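Local coordinates for Lmo1340 protein (Listeria monocytogenes, PDB 4NLM) that is of unknown function but is probably a surface lipoprotein built around a YqgU-like six-bladed beta-propeller domain, at residues Glu93-Leu104 with Phe139-Ile149. Sequence-based numbering, arbitrary orientation.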
loop_
_atom_site.group_PDB
_atom_site.type_symbol
_atom_site.label_atom_id
_atom_site.label_comp_id
_atom_site.label_asym_id
_atom_site.label_seq_id
_atom_site.Cartn_x
_atom_site.Cartn_y
_atom_site.Cartn_z
ATOM N N GLU A 93 -12.804 -2.153 -1.509
ATOM C CA GLU A 93 -11.464 -1.582 -1.634
ATOM C C GLU A 93 -11.537 -0.198 -2.260
ATOM O O GLU A 93 -12.363 0.036 -3.139
ATOM C CB GLU A 93 -10.566 -2.467 -2.524
ATOM C CG GLU A 93 -9.170 -1.912 -2.880
ATOM C CD GLU A 93 -8.177 -1.954 -1.720
ATOM O OE1 GLU A 93 -8.576 -2.267 -0.576
ATOM O OE2 GLU A 93 -6.979 -1.655 -1.949
ATOM N N VAL A 94 -10.652 0.689 -1.804
ATOM C CA VAL A 94 -10.476 2.022 -2.395
ATOM C C VAL A 94 -9.001 2.248 -2.548
ATOM O O VAL A 94 -8.266 2.090 -1.580
ATOM C CB VAL A 94 -11.047 3.145 -1.520
ATOM C CG1 VAL A 94 -10.975 4.474 -2.229
ATOM C CG2 VAL A 94 -12.473 2.847 -1.056
ATOM N N GLN A 95 -8.573 2.623 -3.729
ATOM C CA GLN A 95 -7.167 2.975 -3.958
ATOM C C GLN A 95 -7.081 4.254 -4.750
ATOM O O GLN A 95 -7.957 4.573 -5.562
ATOM C CB GLN A 95 -6.443 1.899 -4.743
ATOM C CG GLN A 95 -6.152 0.641 -3.977
ATOM C CD GLN A 95 -5.152 -0.245 -4.709
ATOM O OE1 GLN A 95 -4.417 0.209 -5.615
ATOM N NE2 GLN A 95 -5.096 -1.480 -4.315
ATOM N N ILE A 96 -6.023 4.993 -4.469
ATOM C CA ILE A 96 -5.675 6.222 -5.201
ATOM C C ILE A 96 -4.675 5.859 -6.295
ATOM O O ILE A 96 -3.760 5.084 -6.065
ATOM C CB ILE A 96 -5.074 7.253 -4.234
ATOM C CG1 ILE A 96 -6.098 7.600 -3.156
ATOM C CG2 ILE A 96 -4.579 8.488 -4.948
ATOM C CD1 ILE A 96 -5.483 8.167 -1.889
ATOM N N SER A 97 -4.894 6.378 -7.506
ATOM C CA SER A 97 -4.021 6.049 -8.626
ATOM C C SER A 97 -2.595 6.557 -8.401
ATOM O O SER A 97 -2.382 7.525 -7.662
ATOM C CB SER A 97 -4.577 6.640 -9.916
ATOM O OG SER A 97 -4.474 8.044 -9.932
ATOM N N PRO A 98 -1.626 5.905 -9.048
ATOM C CA PRO A 98 -0.240 6.312 -8.864
ATOM C C PRO A 98 0.030 7.776 -9.245
ATOM O O PRO A 98 0.950 8.364 -8.696
ATOM C CB PRO A 98 0.502 5.346 -9.804
ATOM C CG PRO A 98 -0.349 4.112 -9.811
ATOM C CD PRO A 98 -1.730 4.661 -9.818
ATOM N N ASP A 99 -0.773 8.339 -10.142
ATOM C CA ASP A 99 -0.600 9.722 -10.574
ATOM C C ASP A 99 -1.549 10.665 -9.815
ATOM O O ASP A 99 -1.620 11.856 -10.157
ATOM C CB ASP A 99 -0.743 9.860 -12.113
ATOM C CG ASP A 99 -2.127 9.478 -12.636
ATOM O OD1 ASP A 99 -2.985 9.065 -11.857
ATOM O OD2 ASP A 99 -2.355 9.568 -13.861
ATOM N N TYR A 100 -2.243 10.151 -8.789
ATOM C CA TYR A 100 -3.131 10.965 -7.965
ATOM C C TYR A 100 -4.272 11.642 -8.750
ATOM O O TYR A 100 -4.765 12.682 -8.381
ATOM C CB TYR A 100 -2.332 12.011 -7.158
ATOM C CG TYR A 100 -1.230 11.455 -6.275
ATOM C CD1 TYR A 100 -1.486 10.971 -5.003
ATOM C CD2 TYR A 100 0.074 11.415 -6.734
ATOM C CE1 TYR A 100 -0.476 10.491 -4.206
ATOM C CE2 TYR A 100 1.096 10.932 -5.935
ATOM C CZ TYR A 100 0.811 10.477 -4.672
ATOM O OH TYR A 100 1.870 10.038 -3.902
ATOM N N ARG A 101 -4.708 11.049 -9.830
ATOM C CA ARG A 101 -5.758 11.633 -10.659
ATOM C C ARG A 101 -7.078 10.893 -10.557
ATOM O O ARG A 101 -8.110 11.483 -10.806
ATOM C CB ARG A 101 -5.336 11.643 -12.124
ATOM C CG ARG A 101 -4.203 12.616 -12.427
ATOM C CD ARG A 101 -3.804 12.644 -13.904
ATOM N NE ARG A 101 -2.480 13.241 -14.081
ATOM C CZ ARG A 101 -1.752 13.163 -15.193
ATOM N NH1 ARG A 101 -2.197 12.502 -16.258
ATOM N NH2 ARG A 101 -0.557 13.741 -15.238
ATOM N N ASN A 102 -7.023 9.612 -10.200
ATOM C CA ASN A 102 -8.213 8.784 -10.127
ATOM C C ASN A 102 -8.257 7.960 -8.861
ATOM O O ASN A 102 -7.257 7.762 -8.206
ATOM C CB ASN A 102 -8.209 7.773 -11.291
ATOM C CG ASN A 102 -8.291 8.426 -12.653
ATOM O OD1 ASN A 102 -9.252 9.140 -12.946
ATOM N ND2 ASN A 102 -7.316 8.192 -13.478
ATOM N N ILE A 103 -9.442 7.441 -8.597
ATOM C CA ILE A 103 -9.690 6.501 -7.535
ATOM C C ILE A 103 -10.234 5.211 -8.162
ATOM O O ILE A 103 -10.980 5.273 -9.133
ATOM C CB ILE A 103 -10.758 7.044 -6.573
ATOM C CG1 ILE A 103 -10.221 8.243 -5.795
ATOM C CG2 ILE A 103 -11.211 5.960 -5.596
ATOM C CD1 ILE A 103 -11.277 9.025 -5.049
ATOM N N LEU A 104 -9.806 4.064 -7.628
ATOM C CA LEU A 104 -10.440 2.789 -7.892
ATOM C C LEU A 104 -11.347 2.496 -6.716
ATOM O O LEU A 104 -10.910 2.550 -5.556
ATOM C CB LEU A 104 -9.420 1.681 -7.956
ATOM C CG LEU A 104 -9.946 0.265 -7.849
ATOM C CD1 LEU A 104 -10.718 -0.139 -9.067
ATOM C CD2 LEU A 104 -8.811 -0.697 -7.606
ATOM N N PHE A 139 -5.656 -5.599 -5.518
ATOM C CA PHE A 139 -5.427 -4.797 -6.689
ATOM C C PHE A 139 -4.033 -4.212 -6.770
ATOM O O PHE A 139 -3.534 -3.725 -5.760
ATOM C CB PHE A 139 -6.423 -3.632 -6.746
ATOM C CG PHE A 139 -7.859 -4.030 -6.863
ATOM C CD1 PHE A 139 -8.608 -4.278 -5.724
ATOM C CD2 PHE A 139 -8.479 -4.138 -8.095
ATOM C CE1 PHE A 139 -9.937 -4.638 -5.810
ATOM C CE2 PHE A 139 -9.814 -4.502 -8.166
ATOM C CZ PHE A 139 -10.555 -4.748 -7.022
ATOM N N TYR A 140 -3.441 -4.159 -7.977
ATOM C CA TYR A 140 -2.100 -3.639 -8.230
ATOM C C TYR A 140 -2.193 -2.670 -9.389
ATOM O O TYR A 140 -2.379 -3.085 -10.540
ATOM C CB TYR A 140 -1.153 -4.783 -8.556
ATOM C CG TYR A 140 -1.027 -5.759 -7.419
ATOM C CD1 TYR A 140 -0.117 -5.557 -6.410
ATOM C CD2 TYR A 140 -1.862 -6.842 -7.315
ATOM C CE1 TYR A 140 0.007 -6.423 -5.353
ATOM C CE2 TYR A 140 -1.768 -7.710 -6.244
ATOM C CZ TYR A 140 -0.813 -7.496 -5.280
ATOM O OH TYR A 140 -0.686 -8.330 -4.205
ATOM N N TRP A 141 -2.053 -1.391 -9.098
ATOM C CA TRP A 141 -2.196 -0.358 -10.128
ATOM C C TRP A 141 -0.830 -0.103 -10.768
ATOM O O TRP A 141 0.108 0.202 -10.064
ATOM C CB TRP A 141 -2.714 0.925 -9.491
ATOM C CG TRP A 141 -3.510 1.816 -10.404
ATOM C CD1 TRP A 141 -3.291 2.089 -11.715
ATOM C CD2 TRP A 141 -4.703 2.520 -10.026
ATOM N NE1 TRP A 141 -4.248 2.925 -12.161
ATOM C CE2 TRP A 141 -5.142 3.202 -11.164
ATOM C CE3 TRP A 141 -5.435 2.642 -8.821
ATOM C CZ2 TRP A 141 -6.280 3.972 -11.173
ATOM C CZ3 TRP A 141 -6.530 3.432 -8.825
ATOM C CH2 TRP A 141 -6.975 4.051 -9.992
ATOM N N ASN A 142 -0.715 -0.179 -12.089
ATOM C CA ASN A 142 0.544 -0.009 -12.805
ATOM C C ASN A 142 1.004 1.437 -12.763
ATOM O O ASN A 142 0.324 2.311 -13.239
ATOM C CB ASN A 142 0.328 -0.533 -14.230
ATOM C CG ASN A 142 1.600 -0.637 -15.046
ATOM O OD1 ASN A 142 2.468 0.229 -15.016
ATOM N ND2 ASN A 142 1.695 -1.696 -15.809
ATOM N N ASP A 143 2.149 1.661 -12.135
ATOM C CA ASP A 143 2.681 3.003 -11.989
ATOM C C ASP A 143 3.141 3.601 -13.325
ATOM O O ASP A 143 3.010 4.798 -13.537
ATOM C CB ASP A 143 3.864 3.033 -11.003
ATOM C CG ASP A 143 3.475 2.677 -9.558
ATOM O OD1 ASP A 143 2.287 2.708 -9.208
ATOM O OD2 ASP A 143 4.371 2.364 -8.738
ATOM N N GLU A 144 3.679 2.786 -14.221
ATOM C CA GLU A 144 4.175 3.291 -15.505
ATOM C C GLU A 144 3.083 3.553 -16.534
ATOM O O GLU A 144 3.170 4.471 -17.351
ATOM C CB GLU A 144 5.184 2.303 -16.077
ATOM C CG GLU A 144 6.514 2.312 -15.333
ATOM C CD GLU A 144 7.663 1.690 -16.116
ATOM O OE1 GLU A 144 7.560 1.537 -17.355
ATOM O OE2 GLU A 144 8.697 1.379 -15.489
ATOM N N SER A 145 2.075 2.702 -16.506
ATOM C CA SER A 145 0.950 2.766 -17.419
ATOM C C SER A 145 -0.289 2.671 -16.557
ATOM O O SER A 145 -0.899 1.598 -16.423
ATOM C CB SER A 145 1.017 1.610 -18.420
ATOM O OG SER A 145 2.248 1.663 -19.114
ATOM N N PRO A 146 -0.725 3.809 -15.997
ATOM C CA PRO A 146 -1.843 3.735 -15.061
ATOM C C PRO A 146 -3.240 3.474 -15.655
ATOM O O PRO A 146 -4.238 3.475 -14.911
ATOM C CB PRO A 146 -1.731 5.044 -14.278
ATOM C CG PRO A 146 -1.098 5.972 -15.257
ATOM C CD PRO A 146 -0.103 5.134 -16.007
ATOM N N GLU A 147 -3.280 3.161 -16.935
ATOM C CA GLU A 147 -4.484 2.670 -17.544
ATOM C C GLU A 147 -4.711 1.185 -17.153
ATOM O O GLU A 147 -5.778 0.604 -17.408
ATOM C CB GLU A 147 -4.374 2.799 -19.056
ATOM C CG GLU A 147 -4.410 4.250 -19.577
ATOM C CD GLU A 147 -3.118 5.072 -19.456
ATOM O OE1 GLU A 147 -2.013 4.511 -19.290
ATOM O OE2 GLU A 147 -3.186 6.321 -19.581
ATOM N N LYS A 148 -3.681 0.548 -16.602
ATOM C CA LYS A 148 -3.728 -0.877 -16.303
ATOM C C LYS A 148 -3.786 -1.173 -14.803
ATOM O O LYS A 148 -2.947 -0.673 -14.034
ATOM C CB LYS A 148 -2.472 -1.568 -16.800
ATOM C CG LYS A 148 -2.242 -1.429 -18.278
ATOM C CD LYS A 148 -1.018 -2.210 -18.699
ATOM C CE LYS A 148 -0.640 -1.794 -20.115
ATOM N NZ LYS A 148 0.452 -2.652 -20.633
ATOM N N ILE A 149 -4.756 -1.999 -14.408
ATOM C CA ILE A 149 -4.886 -2.463 -13.043
ATOM C C ILE A 149 -4.934 -3.970 -13.091
ATOM O O ILE A 149 -5.829 -4.581 -13.716
ATOM C CB ILE A 149 -6.123 -1.889 -12.346
ATOM C CG1 ILE A 149 -6.078 -0.361 -12.332
ATOM C CG2 ILE A 149 -6.212 -2.380 -10.902
ATOM C CD1 ILE A 149 -7.328 0.273 -11.762
HETATM O O HOH W 1 -5.941 -4.345 -2.962
HETATM O O HOH W 2 -1.683 -0.558 -6.412
#
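Q95 NE2 is gripped twice: it donates to F139 O across the contact (3.1 Å), reaching that oxygen from above the carbonyl plane, and to E93 OE2 of its own strand, whose anti lone pair it uses. Both acceptors lie close to the amide plane and hold its rotation; with NE2 giving to both and OE1 accepting from a water that in turn accepts from W141 N, the flip is settled. With CG anti to the backbone N (chi1 -152°), W141 pushes its indole under the turn S97-Y100. S97 CA sits 3.6 Å from the centroid of the six-membered ring. P98 CD lies 3.5 Å from that of the five-membered ring, over the same face. I149 CD1 covers the opposite face. W141 NE1 donates to P146 O (2.8 Å) in the ring plane, pinning the indole's rotation. L104 bridges both aromatics: CB meets W141 CZ3, while CD2 lies over one face of F139, 3.8 Å from its centroid. Strands 90-96 and 137-141 are first strands of successive four-stranded antiparallel sheets, consistent with neighbouring blades of a beta propeller, where F139 and W141 of one blade pack against the edge strand and turn of the other.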